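Local coordinates for protein phosphoglycerol transferase GacH (Streptococcus pyogenes MGAS5005, PDB 6DGM) that probably transfers glycerol phosphate onto the rhamnose polysaccharide of the streptococcal cell wall, through a metal-binding catalytic domain that captures sn-glycerol-1-phosphate beside a manganese ion, at residues M138-A143 and K183-N188; N187-L192 and F201-M206; Y330-E335 and K352-D357. All coordinates share one frame; numbering follows the deposited sequence.

Contact 1. Residues M138-A143 and K183-N188; sequences MHPASA and KTVYNN. With 1GP (sn-glycerol-1-phosphate), chain D.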
ATOM      1  N   MET A 138       5.259   6.201  10.579  1.00 13.18           N
ATOM      2  CA  MET A 138       4.547   5.988  11.833  1.00 14.56           C
ATOM      3  C   MET A 138       4.122   4.536  11.957  1.00 13.90           C
ATOM      4  O   MET A 138       3.489   4.007  11.042  1.00 13.92           O
ATOM      5  CB  MET A 138       3.280   6.854  11.869  1.00 15.78           C
ATOM      6  CG  MET A 138       3.563   8.314  11.693  1.00 19.04           C
ATOM      7  SD  MET A 138       2.055   9.334  11.594  1.00 22.06           S
ATOM      8  CE  MET A 138       1.227   8.832  13.007  1.00 21.31           C
ATOM      9  N   HIS A 139       4.424   3.916  13.103  1.00 13.55           N
ATOM     10  CA  HIS A 139       3.990   2.545  13.369  1.00 12.86           C
ATOM     11  C   HIS A 139       3.988   2.267  14.868  1.00 13.15           C
ATOM     12  O   HIS A 139       5.039   2.377  15.510  1.00 13.43           O
ATOM     13  CB  HIS A 139       4.934   1.556  12.694  1.00 13.36           C
ATOM     14  CG  HIS A 139       4.611   0.118  12.982  1.00 13.65           C
ATOM     15  ND1 HIS A 139       3.375  -0.432  12.714  1.00 13.59           N
ATOM     16  CD2 HIS A 139       5.373  -0.892  13.468  1.00 13.99           C
ATOM     17  CE1 HIS A 139       3.389  -1.718  13.027  1.00 13.67           C
ATOM     18  NE2 HIS A 139       4.586  -2.015  13.505  1.00 13.66           N
ATOM     19  N   PRO A 140       2.835   1.911  15.479  1.00 14.96           N
ATOM     20  CA  PRO A 140       2.820   1.737  16.943  1.00 16.53           C
ATOM     21  C   PRO A 140       3.319   0.364  17.400  1.00 16.23           C
ATOM     22  O   PRO A 140       2.597  -0.432  17.996  1.00 16.27           O
ATOM     23  CB  PRO A 140       1.358   2.022  17.309  1.00 18.34           C
ATOM     24  CG  PRO A 140       0.576   1.930  16.089  1.00 18.15           C
ATOM     25  CD  PRO A 140       1.476   2.009  14.905  1.00 16.17           C
ATOM     26  N   ALA A 141       4.590   0.103  17.133  1.00 15.26           N
ATOM     27  CA  ALA A 141       5.312  -1.026  17.712  1.00 15.57           C
ATOM     28  C   ALA A 141       6.782  -0.621  17.714  1.00 15.72           C
ATOM     29  O   ALA A 141       7.099   0.575  17.691  1.00 16.93           O
ATOM     30  CB  ALA A 141       5.012  -2.325  16.949  1.00 15.78           C
ATOM     31  N   SER A 142       7.679  -1.603  17.726  1.00 14.85           N
ATOM     32  CA  SER A 142       9.096  -1.286  17.626  1.00 14.98           C
ATOM     33  C   SER A 142       9.458  -0.823  16.218  1.00 15.15           C
ATOM     34  O   SER A 142       9.111  -1.468  15.223  1.00 15.29           O
ATOM     35  CB  SER A 142       9.954  -2.499  17.973  1.00 15.02           C
ATOM     36  OG  SER A 142      11.311  -2.215  17.667  1.00 15.53           O
ATOM     37  N   ALA A 143      10.196   0.278  16.145  1.00 15.07           N
ATOM     38  CA  ALA A 143      10.736   0.733  14.867  1.00 14.34           C
ATOM     39  C   ALA A 143      11.651  -0.302  14.212  1.00 14.80           C
ATOM     40  O   ALA A 143      11.847  -0.260  12.994  1.00 14.32           O
ATOM     41  CB  ALA A 143      11.528   2.031  15.060  1.00 15.27           C
ATOM     42  N   LYS A 183      -7.602   5.313  16.133  1.00 16.45           N
ATOM     43  CA  LYS A 183      -7.849   6.711  16.491  1.00 17.78           C
ATOM     44  C   LYS A 183      -6.551   7.398  16.899  1.00 17.29           C
ATOM     45  O   LYS A 183      -6.277   8.529  16.475  1.00 17.26           O
ATOM     46  CB  LYS A 183      -8.882   6.795  17.613  1.00 19.25           C
ATOM     47  CG  LYS A 183      -9.171   8.203  18.118  1.00 20.70           C
ATOM     48  CD  LYS A 183     -10.250   8.140  19.194  1.00 26.07           C
ATOM     49  CE  LYS A 183     -10.620   9.519  19.684  1.00 33.61           C
ATOM     50  NZ  LYS A 183     -11.748   9.433  20.671  1.00 37.40           N
ATOM     51  N   THR A 184      -5.738   6.732  17.730  1.00 16.64           N
ATOM     52  CA  THR A 184      -4.454   7.298  18.120  1.00 16.31           C
ATOM     53  C   THR A 184      -3.605   7.589  16.894  1.00 16.12           C
ATOM     54  O   THR A 184      -3.022   8.678  16.767  1.00 15.59           O
ATOM     55  CB  THR A 184      -3.709   6.347  19.047  1.00 16.44           C
ATOM     56  OG1 THR A 184      -4.418   6.222  20.286  1.00 17.75           O
ATOM     57  CG2 THR A 184      -2.316   6.858  19.347  1.00 16.45           C
ATOM     58  N   VAL A 185      -3.509   6.612  15.982  1.00 15.89           N
ATOM     59  CA  VAL A 185      -2.693   6.811  14.783  1.00 14.94           C
ATOM     60  C   VAL A 185      -3.208   7.999  13.973  1.00 15.34           C
ATOM     61  O   VAL A 185      -2.443   8.905  13.593  1.00 16.00           O
ATOM     62  CB  VAL A 185      -2.649   5.519  13.952  1.00 14.37           C
ATOM     63  CG1 VAL A 185      -1.942   5.758  12.638  1.00 14.64           C
ATOM     64  CG2 VAL A 185      -1.949   4.414  14.751  1.00 15.08           C
ATOM     65  N   TYR A 186      -4.517   8.018  13.698  1.00 15.28           N
ATOM     66  CA  TYR A 186      -5.086   9.077  12.871  1.00 15.72           C
ATOM     67  C   TYR A 186      -4.872  10.445  13.502  1.00 16.64           C
ATOM     68  O   TYR A 186      -4.527  11.409  12.806  1.00 16.59           O
ATOM     69  CB  TYR A 186      -6.578   8.818  12.666  1.00 15.97           C
ATOM     70  CG  TYR A 186      -6.935   7.615  11.813  1.00 18.08           C
ATOM     71  CD1 TYR A 186      -6.115   7.198  10.781  1.00 20.63           C
ATOM     72  CD2 TYR A 186      -8.101   6.906  12.038  1.00 17.62           C
ATOM     73  CE1 TYR A 186      -6.450   6.108  10.005  1.00 21.06           C
ATOM     74  CE2 TYR A 186      -8.444   5.831  11.267  1.00 17.15           C
ATOM     75  CZ  TYR A 186      -7.614   5.439  10.242  1.00 18.76           C
ATOM     76  OH  TYR A 186      -7.964   4.364   9.461  1.00 18.40           O
ATOM     77  N   ASN A 187      -5.056  10.555  14.821  1.00 17.13           N
ATOM     78  CA  ASN A 187      -4.924  11.854  15.461  1.00 17.68           C
ATOM     79  C   ASN A 187      -3.473  12.300  15.510  1.00 17.91           C
ATOM     80  O   ASN A 187      -3.191  13.503  15.447  1.00 19.17           O
ATOM     81  CB  ASN A 187      -5.589  11.833  16.828  1.00 18.96           C
ATOM     82  CG  ASN A 187      -7.093  11.997  16.714  1.00 22.26           C
ATOM     83  OD1 ASN A 187      -7.593  12.513  15.706  1.00 23.55           O
ATOM     84  ND2 ASN A 187      -7.813  11.590  17.738  1.00 23.96           N
ATOM     85  N   ASN A 188      -2.544  11.351  15.561  1.00 16.95           N
ATOM     86  CA  ASN A 188      -1.133  11.710  15.467  1.00 16.50           C
ATOM     87  C   ASN A 188      -0.754  12.152  14.053  1.00 17.62           C
ATOM     88  O   ASN A 188       0.073  13.049  13.894  1.00 19.91           O
ATOM     89  CB  ASN A 188      -0.264  10.574  15.979  1.00 16.95           C
ATOM     90  CG  ASN A 188      -0.077  10.631  17.472  1.00 17.94           C
ATOM     91  OD1 ASN A 188       0.894  11.211  17.965  1.00 19.08           O
ATOM     92  ND2 ASN A 188      -1.032  10.070  18.218  1.00 17.72           N
TER
HETATM   93  C3  1GP D 902       4.399  -5.358  13.428  1.00 23.31           C
HETATM   94  O3  1GP D 902       3.901  -4.658  11.145  1.00 19.67           O
HETATM   95  C2  1GP D 902       4.259  -5.778  11.981  1.00 23.68           C
HETATM   96  O2  1GP D 902       5.530  -4.519  13.653  1.00 23.95           O
HETATM   97  C1  1GP D 902       3.224  -6.883  11.836  1.00 28.60           C
HETATM   98  O1P 1GP D 902       3.314  -7.487  10.542  1.00 29.62           O
HETATM   99  O2P 1GP D 902       0.961  -8.619  10.035  1.00 28.89           O
HETATM  100  O3P 1GP D 902       3.259  -9.482   9.087  1.00 27.93           O
HETATM  101  O4P 1GP D 902       2.687  -9.730  11.553  1.00 32.71           O
HETATM  102  P   1GP D 902       2.492  -8.859  10.274  1.00 28.91           P
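Met138, at the end of strand 135-139, packs on Val185 and Asn188 of helix 182-192. The methyl CE of Met138 lies 3.7 Å from Val185 O and 3.8 Å from Asn188 CB, so the flexible thioether ends against the helix backbone; the bend at its last torsion (chi3 52°) turns that methyl there. Pro140 follows, its ring atom CG 3.8 Å from CG2 of Val185, the two side chains crossing at about a right angle. A rigid proline suits this corner, where it centres an inverse gamma turn closed by Ala141 N to His139 O.

Hydrogen bonding is confined to either side of this seam. Within the helix, Asn188 ND2 donates to Thr184 O at 2.8 Å, nearly straight at 171°, while Asn188 N reaches the same oxygen from the opposite face of its plane; OD1 is taken by Lys171 N. On the strand, His139 points away from the helix, and its NE2 lies 2.7 Å from O2 of sn-glycerol-1-phosphate in a hydrogen bond at the ring's edge.

The strand end thus does two things: Met138 and Pro140 pack on the helix, while the His139 ring, its rotation fixed at ND1 by Ile204 O, presents NE2 to the ligand's O2.

Contact 2. Residues N187-L192 and F201-M206; sequences NNILSL and FSVITM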
ATOM      1  N   ASN A 187      -5.056  10.555  14.821  1.00 17.13           N
ATOM      2  CA  ASN A 187      -4.924  11.854  15.461  1.00 17.68           C
ATOM      3  C   ASN A 187      -3.473  12.300  15.510  1.00 17.91           C
ATOM      4  O   ASN A 187      -3.191  13.503  15.447  1.00 19.17           O
ATOM      5  CB  ASN A 187      -5.589  11.833  16.828  1.00 18.96           C
ATOM      6  CG  ASN A 187      -7.093  11.997  16.714  1.00 22.26           C
ATOM      7  OD1 ASN A 187      -7.593  12.513  15.706  1.00 23.55           O
ATOM      8  ND2 ASN A 187      -7.813  11.590  17.738  1.00 23.96           N
ATOM      9  N   ASN A 188      -2.544  11.351  15.561  1.00 16.95           N
ATOM     10  CA  ASN A 188      -1.133  11.710  15.467  1.00 16.50           C
ATOM     11  C   ASN A 188      -0.754  12.152  14.053  1.00 17.62           C
ATOM     12  O   ASN A 188       0.073  13.049  13.894  1.00 19.91           O
ATOM     13  CB  ASN A 188      -0.264  10.574  15.979  1.00 16.95           C
ATOM     14  CG  ASN A 188      -0.077  10.631  17.472  1.00 17.94           C
ATOM     15  OD1 ASN A 188       0.894  11.211  17.965  1.00 19.08           O
ATOM     16  ND2 ASN A 188      -1.032  10.070  18.218  1.00 17.72           N
ATOM     17  N   ILE A 189      -1.342  11.548  13.009  1.00 16.36           N
ATOM     18  CA  ILE A 189      -1.150  12.094  11.663  1.00 16.53           C
ATOM     19  C   ILE A 189      -1.636  13.539  11.614  1.00 17.48           C
ATOM     20  O   ILE A 189      -0.916  14.444  11.177  1.00 18.15           O
ATOM     21  CB  ILE A 189      -1.883  11.252  10.611  1.00 16.15           C
ATOM     22  CG1 ILE A 189      -1.329   9.822  10.562  1.00 15.18           C
ATOM     23  CG2 ILE A 189      -1.758  11.916   9.209  1.00 17.88           C
ATOM     24  CD1 ILE A 189      -2.198   8.922   9.746  1.00 14.60           C
ATOM     25  N   LEU A 190      -2.868  13.770  12.068  1.00 17.87           N
ATOM     26  CA  LEU A 190      -3.461  15.104  11.981  1.00 18.54           C
ATOM     27  C   LEU A 190      -2.610  16.151  12.691  1.00 19.03           C
ATOM     28  O   LEU A 190      -2.475  17.279  12.205  1.00 20.05           O
ATOM     29  CB  LEU A 190      -4.877  15.086  12.553  1.00 20.16           C
ATOM     30  CG  LEU A 190      -5.906  14.300  11.742  1.00 20.76           C
ATOM     31  CD1 LEU A 190      -7.227  14.179  12.512  1.00 22.55           C
ATOM     32  CD2 LEU A 190      -6.145  14.910  10.370  1.00 20.45           C
ATOM     33  N   SER A 191      -2.026  15.799  13.847  1.00 18.33           N
ATOM     34  CA  SER A 191      -1.218  16.756  14.587  1.00 20.75           C
ATOM     35  C   SER A 191       0.098  17.091  13.890  1.00 21.14           C
ATOM     36  O   SER A 191       0.730  18.097  14.234  1.00 23.81           O
ATOM     37  CB  SER A 191      -0.931  16.218  15.990  1.00 24.80           C
ATOM     38  OG  SER A 191      -0.019  15.141  15.927  1.00 29.10           O
ATOM     39  N   LEU A 192       0.538  16.269  12.941  1.00 20.66           N
ATOM     40  CA  LEU A 192       1.787  16.523  12.240  1.00 19.93           C
ATOM     41  C   LEU A 192       1.585  17.152  10.870  1.00 20.32           C
ATOM     42  O   LEU A 192       2.563  17.628  10.274  1.00 19.69           O
ATOM     43  CB  LEU A 192       2.567  15.222  12.077  1.00 19.66           C
ATOM     44  CG  LEU A 192       3.079  14.583  13.366  1.00 24.16           C
ATOM     45  CD1 LEU A 192       3.664  13.190  13.085  1.00 25.90           C
ATOM     46  CD2 LEU A 192       4.104  15.465  14.009  1.00 27.15           C
ATOM     47  N   PHE A 201       3.627  10.764   4.208  1.00 14.77           N
ATOM     48  CA  PHE A 201       3.486   9.926   5.387  1.00 14.33           C
ATOM     49  C   PHE A 201       3.404   8.471   4.961  1.00 14.32           C
ATOM     50  O   PHE A 201       2.634   8.132   4.062  1.00 14.20           O
ATOM     51  CB  PHE A 201       2.174  10.240   6.112  1.00 13.99           C
ATOM     52  CG  PHE A 201       2.150  11.567   6.835  1.00 14.88           C
ATOM     53  CD1 PHE A 201       1.892  12.748   6.151  1.00 15.20           C
ATOM     54  CD2 PHE A 201       2.330  11.618   8.201  1.00 15.81           C
ATOM     55  CE1 PHE A 201       1.842  13.960   6.826  1.00 16.36           C
ATOM     56  CE2 PHE A 201       2.269  12.806   8.883  1.00 16.30           C
ATOM     57  CZ  PHE A 201       2.024  13.994   8.191  1.00 16.91           C
ATOM     58  N   SER A 202       4.181   7.617   5.624  1.00 13.91           N
ATOM     59  CA  SER A 202       4.047   6.171   5.490  1.00 13.22           C
ATOM     60  C   SER A 202       3.604   5.634   6.837  1.00 12.80           C
ATOM     61  O   SER A 202       4.374   5.659   7.801  1.00 13.11           O
ATOM     62  CB  SER A 202       5.357   5.511   5.078  1.00 13.97           C
ATOM     63  OG  SER A 202       5.149   4.100   4.927  1.00 14.55           O
ATOM     64  N   VAL A 203       2.375   5.142   6.904  1.00 12.84           N
ATOM     65  CA  VAL A 203       1.743   4.768   8.163  1.00 13.82           C
ATOM     66  C   VAL A 203       1.408   3.286   8.131  1.00 14.25           C
ATOM     67  O   VAL A 203       0.885   2.776   7.132  1.00 14.78           O
ATOM     68  CB  VAL A 203       0.474   5.607   8.382  1.00 14.49           C
ATOM     69  CG1 VAL A 203      -0.177   5.255   9.694  1.00 15.34           C
ATOM     70  CG2 VAL A 203       0.793   7.105   8.334  1.00 14.90           C
ATOM     71  N   ILE A 204       1.693   2.602   9.237  1.00 13.78           N
ATOM     72  CA  ILE A 204       1.392   1.186   9.392  1.00 13.27           C
ATOM     73  C   ILE A 204       0.663   1.018  10.723  1.00 13.49           C
ATOM     74  O   ILE A 204       1.267   1.174  11.792  1.00 13.56           O
ATOM     75  CB  ILE A 204       2.663   0.330   9.372  1.00 13.13           C
ATOM     76  CG1 ILE A 204       3.500   0.560   8.105  1.00 14.66           C
ATOM     77  CG2 ILE A 204       2.315  -1.159   9.471  1.00 13.03           C
ATOM     78  CD1 ILE A 204       4.602   1.612   8.291  1.00 16.55           C
ATOM     79  N   THR A 205      -0.619   0.689  10.662  1.00 13.52           N
ATOM     80  CA  THR A 205      -1.392   0.607  11.894  1.00 14.28           C
ATOM     81  C   THR A 205      -1.086  -0.690  12.636  1.00 13.87           C
ATOM     82  O   THR A 205      -0.370  -1.573  12.143  1.00 13.59           O
ATOM     83  CB  THR A 205      -2.894   0.732  11.651  1.00 14.41           C
ATOM     84  OG1 THR A 205      -3.378  -0.445  10.988  1.00 14.12           O
ATOM     85  CG2 THR A 205      -3.220   1.976  10.835  1.00 15.12           C
ATOM     86  N   MET A 206      -1.658  -0.803  13.842  1.00 14.03           N
ATOM     87  CA  MET A 206      -1.546  -2.021  14.630  1.00 15.34           C
ATOM     88  C   MET A 206      -2.851  -2.506  15.246  1.00 14.95           C
ATOM     89  O   MET A 206      -2.901  -3.666  15.667  1.00 15.46           O
ATOM     90  CB  MET A 206      -0.527  -1.832  15.763  1.00 20.54           C
ATOM     91  CG  MET A 206       0.889  -2.192  15.413  1.00 28.57           C
ATOM     92  SD  MET A 206       1.060  -3.946  14.981  1.00 22.76           S
ATOM     93  CE  MET A 206       1.529  -4.694  16.530  1.00 26.89           C
TER
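Ile189 of helix 182-192 meets Phe201 and Val203 of strand 200-204 with both of its branches. The helix runs nearly antiparallel to the strand, at 166° between their directions, with 11.1 Å between the axes of the two short segments. This is a helix laid on the face of the mixed sheet and joined to its next strand by a short loop, part of the alpha/beta core of the alkaline phosphatase-like sulfatase family.

The beta-branched shape of Ile189 lets one residue serve two neighbours. With its CG2 anti to the backbone N, Ile189 places that methyl over one face of the Phe201 ring, CG2 lying 4.3 Å from the centroid and 16° off the ring normal, a CH-pi contact. The other branch extends to Ile189 CD1, which meets CG2 of Val203 tip to tip at 3.8 Å. Phe201 and Val203 are two apart on the strand and both turn toward the helix, which is why a single isoleucine can touch both.

Ser191 is exposed, and its hydroxyl folds back on the backbone: Ser191 OG donates to Asn188 O at 2.9 Å. Leu192 then turns toward the sheet again. Leu192 CB lies 4.0 Å from CE2 of Phe201, near the ring plane, so the aromatic ring has Leu192 at its edge and Ile189 over a face. Leu44 of strand 40-46 and Met138 of strand 135-139 also touch Ile189, extending this packing to the flanking strands.

Aliphatic branches and one aromatic ring supply the whole interface, so cohesion between helix and strand rests on dispersion and burial of apolar surface, while Ser191 OG is bonded to Asn188 O and the Asn188 amide to Thr184 O and Lys171 N.

Contact 3. Residues Y330-E335 and K352-D357; sequences YALLTE and KAIQND
Helix 328-339 and helix 349-365 pack antiparallel through segments 330-335 and 352-357, whose axes approach to 10.1 Å and cross at -152°; the backbones come nearest at Glu335 and Ile354, with CA atoms 7.2 Å apart. Leu332 reaches across with one methyl. Its CG is anti to the backbone N (chi1 166°), and Leu332 CD1 comes to rest 3.8 Å from CB of Asp357, the two side chains meeting at a slant. The same Leu332 CD1 is 4.4 Å from CG2 of Ile354, a looser apolar contact.

Asp357 presents its aliphatic CB to Leu332, while the carboxylate has a polar partner: OD2 is hydrogen-bonded to the phenol OH of Tyr21. That tyrosine belongs to helix 11-29, which packs against both segments, through Tyr21 on Leu332, Leu24 on Glu335 and Ile17 on Asp357. The two segments thus belong to an antiparallel helix pair, consecutive in the chain, near the C-terminal end and away from the known ligand and metal sites.

One turn further along the first helix, Glu335 meets Ile354 at about a right angle. CD1 of Ile354 lies 4.1 Å from the backbone O of Glu335 and 4.2 Å from its OE1, so the methyl rests beside both oxygens. The Glu335 chain is bent at its second torsion (chi2 -76°), and its OE1 forms a salt bridge with Lys339, one turn on in the same helix. A glutamate suits this partly exposed position because its charge is met by that lysine while its side chain also touches Leu24. Ile354 itself is buried, and its side chain also touches Val336 and Ala340 of the first helix and the loop that follows it.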
ATOM      1  N   TYR A 330       7.535   6.014 -13.764  1.00 19.48           N
ATOM      2  CA  TYR A 330       6.100   5.940 -13.466  1.00 20.24           C
ATOM      3  C   TYR A 330       5.232   5.833 -14.715  1.00 21.14           C
ATOM      4  O   TYR A 330       4.096   5.352 -14.612  1.00 20.52           O
ATOM      5  CB  TYR A 330       5.656   7.069 -12.509  1.00 20.42           C
ATOM      6  CG  TYR A 330       6.212   6.838 -11.110  1.00 21.26           C
ATOM      7  CD1 TYR A 330       5.931   5.672 -10.417  1.00 21.23           C
ATOM      8  CD2 TYR A 330       7.035   7.763 -10.513  1.00 21.80           C
ATOM      9  CE1 TYR A 330       6.471   5.439  -9.156  1.00 22.06           C
ATOM     10  CE2 TYR A 330       7.559   7.557  -9.267  1.00 23.33           C
ATOM     11  CZ  TYR A 330       7.284   6.396  -8.593  1.00 23.49           C
ATOM     12  OH  TYR A 330       7.832   6.218  -7.347  1.00 25.00           O
ATOM     13  N   ALA A 331       5.750   6.213 -15.894  1.00 22.01           N
ATOM     14  CA  ALA A 331       5.068   5.895 -17.145  1.00 21.98           C
ATOM     15  C   ALA A 331       5.033   4.382 -17.370  1.00 22.06           C
ATOM     16  O   ALA A 331       3.984   3.812 -17.691  1.00 22.44           O
ATOM     17  CB  ALA A 331       5.751   6.603 -18.324  1.00 22.02           C
ATOM     18  N   LEU A 332       6.176   3.714 -17.211  1.00 21.90           N
ATOM     19  CA  LEU A 332       6.199   2.254 -17.256  1.00 21.19           C
ATOM     20  C   LEU A 332       5.231   1.663 -16.240  1.00 20.35           C
ATOM     21  O   LEU A 332       4.457   0.753 -16.554  1.00 21.01           O
ATOM     22  CB  LEU A 332       7.612   1.745 -16.988  1.00 21.44           C
ATOM     23  CG  LEU A 332       7.792   0.259 -16.664  1.00 22.87           C
ATOM     24  CD1 LEU A 332       7.304  -0.621 -17.789  1.00 21.55           C
ATOM     25  CD2 LEU A 332       9.252  -0.005 -16.364  1.00 25.91           C
ATOM     26  N   LEU A 333       5.260   2.173 -15.010  1.00 19.17           N
ATOM     27  CA  LEU A 333       4.390   1.628 -13.973  1.00 19.70           C
ATOM     28  C   LEU A 333       2.922   1.926 -14.256  1.00 19.42           C
ATOM     29  O   LEU A 333       2.048   1.177 -13.811  1.00 19.44           O
ATOM     30  CB  LEU A 333       4.817   2.137 -12.599  1.00 21.21           C
ATOM     31  CG  LEU A 333       6.206   1.652 -12.169  1.00 23.57           C
ATOM     32  CD1 LEU A 333       6.718   2.442 -10.987  1.00 24.24           C
ATOM     33  CD2 LEU A 333       6.154   0.169 -11.841  1.00 23.81           C
ATOM     34  N   THR A 334       2.632   3.001 -14.999  1.00 19.80           N
ATOM     35  CA  THR A 334       1.259   3.241 -15.441  1.00 21.11           C
ATOM     36  C   THR A 334       0.831   2.213 -16.477  1.00 21.24           C
ATOM     37  O   THR A 334      -0.306   1.725 -16.435  1.00 22.12           O
ATOM     38  CB  THR A 334       1.136   4.662 -15.990  1.00 22.97           C
ATOM     39  OG1 THR A 334       1.471   5.582 -14.945  1.00 22.86           O
ATOM     40  CG2 THR A 334      -0.283   4.953 -16.462  1.00 24.62           C
ATOM     41  N   GLU A 335       1.735   1.861 -17.402  1.00 21.45           N
ATOM     42  CA  GLU A 335       1.460   0.773 -18.341  1.00 22.60           C
ATOM     43  C   GLU A 335       1.223  -0.543 -17.607  1.00 21.95           C
ATOM     44  O   GLU A 335       0.328  -1.315 -17.973  1.00 23.22           O
ATOM     45  CB  GLU A 335       2.617   0.635 -19.327  1.00 24.88           C
ATOM     46  CG  GLU A 335       2.660   1.753 -20.344  1.00 28.26           C
ATOM     47  CD  GLU A 335       1.591   1.587 -21.412  1.00 33.96           C
ATOM     48  OE1 GLU A 335       1.787   0.762 -22.330  1.00 36.50           O
ATOM     49  OE2 GLU A 335       0.555   2.274 -21.321  1.00 35.48           O
ATOM     50  N   LYS A 352       3.097  -9.953 -20.937  1.00 23.94           N
ATOM     51  CA  LYS A 352       4.472 -10.426 -20.871  1.00 23.24           C
ATOM     52  C   LYS A 352       5.446  -9.389 -21.406  1.00 23.44           C
ATOM     53  O   LYS A 352       6.565  -9.260 -20.897  1.00 23.14           O
ATOM     54  CB  LYS A 352       4.623 -11.711 -21.663  1.00 25.55           C
ATOM     55  CG  LYS A 352       3.987 -12.940 -21.054  1.00 30.20           C
ATOM     56  CD  LYS A 352       4.288 -14.109 -22.001  1.00 40.45           C
ATOM     57  CE  LYS A 352       3.604 -15.388 -21.618  1.00 48.12           C
ATOM     58  NZ  LYS A 352       3.835 -16.425 -22.684  1.00 48.44           N
ATOM     59  N   ALA A 353       5.056  -8.664 -22.457  1.00 24.07           N
ATOM     60  CA  ALA A 353       5.955  -7.680 -23.047  1.00 25.66           C
ATOM     61  C   ALA A 353       6.230  -6.553 -22.067  1.00 23.96           C
ATOM     62  O   ALA A 353       7.386  -6.182 -21.841  1.00 24.94           O
ATOM     63  CB  ALA A 353       5.362  -7.128 -24.348  1.00 28.51           C
ATOM     64  N   ILE A 354       5.175  -6.025 -21.444  1.00 21.80           N
ATOM     65  CA  ILE A 354       5.343  -4.957 -20.469  1.00 20.37           C
ATOM     66  C   ILE A 354       6.081  -5.473 -19.234  1.00 20.48           C
ATOM     67  O   ILE A 354       6.924  -4.772 -18.661  1.00 20.57           O
ATOM     68  CB  ILE A 354       3.975  -4.333 -20.144  1.00 21.69           C
ATOM     69  CG1 ILE A 354       3.378  -3.663 -21.389  1.00 25.86           C
ATOM     70  CG2 ILE A 354       4.092  -3.340 -18.978  1.00 21.24           C
ATOM     71  CD1 ILE A 354       1.924  -3.263 -21.216  1.00 28.93           C
ATOM     72  N   GLN A 355       5.784  -6.705 -18.806  1.00 21.27           N
ATOM     73  CA  GLN A 355       6.491  -7.273 -17.665  1.00 19.86           C
ATOM     74  C   GLN A 355       7.970  -7.457 -17.965  1.00 19.90           C
ATOM     75  O   GLN A 355       8.797  -7.323 -17.058  1.00 20.34           O
ATOM     76  CB  GLN A 355       5.842  -8.598 -17.240  1.00 19.13           C
ATOM     77  CG  GLN A 355       4.575  -8.408 -16.441  1.00 19.30           C
ATOM     78  CD  GLN A 355       4.819  -7.782 -15.063  1.00 20.50           C
ATOM     79  OE1 GLN A 355       5.904  -7.900 -14.479  1.00 21.11           O
ATOM     80  NE2 GLN A 355       3.802  -7.101 -14.546  1.00 21.25           N
ATOM     81  N   ASN A 356       8.326  -7.746 -19.227  1.00 19.76           N
ATOM     82  CA  ASN A 356       9.740  -7.844 -19.562  1.00 21.62           C
ATOM     83  C   ASN A 356      10.420  -6.494 -19.388  1.00 22.47           C
ATOM     84  O   ASN A 356      11.547  -6.423 -18.884  1.00 23.48           O
ATOM     85  CB  ASN A 356       9.949  -8.393 -20.963  1.00 23.67           C
ATOM     86  CG  ASN A 356      11.412  -8.492 -21.314  1.00 25.34           C
ATOM     87  OD1 ASN A 356      11.956  -7.605 -21.954  1.00 27.95           O
ATOM     88  ND2 ASN A 356      12.059  -9.569 -20.881  1.00 24.62           N
ATOM     89  N   ASP A 357       9.752  -5.409 -19.800  1.00 22.83           N
ATOM     90  CA  ASP A 357      10.280  -4.077 -19.522  1.00 22.18           C
ATOM     91  C   ASP A 357      10.492  -3.897 -18.022  1.00 21.31           C
ATOM     92  O   ASP A 357      11.562  -3.465 -17.573  1.00 21.99           O
ATOM     93  CB  ASP A 357       9.314  -2.995 -20.016  1.00 22.52           C
ATOM     94  CG  ASP A 357       9.207  -2.921 -21.526  1.00 25.12           C
ATOM     95  OD1 ASP A 357      10.110  -3.410 -22.231  1.00 26.62           O
ATOM     96  OD2 ASP A 357       8.202  -2.359 -22.010  1.00 26.70           O
TER

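Contacts 1 and 2 are neighbours, their centres 6 Å apart. They share helix 182-192, with Asn187 and Asn188 common to both, and set it against adjacent parallel strands, 135-139 and 200-204, of the mixed sheet. They touch directly: Val185 CG1 packs 3.5 Å from Val203 CG1, and Met138 O is 2.9 Å from Ile204 N, a probable hydrogen bond. Helix 182-192 packs on both strands, whose C-terminal ends lead into the ligand pocket, where His139, Ala141 and Met206 lie. Contact 3 comes later in the chain, on the opposite side of its centre, about 35 Å from contact 1 and 32 Å from contact 2 between centres, and joins C-terminal helices.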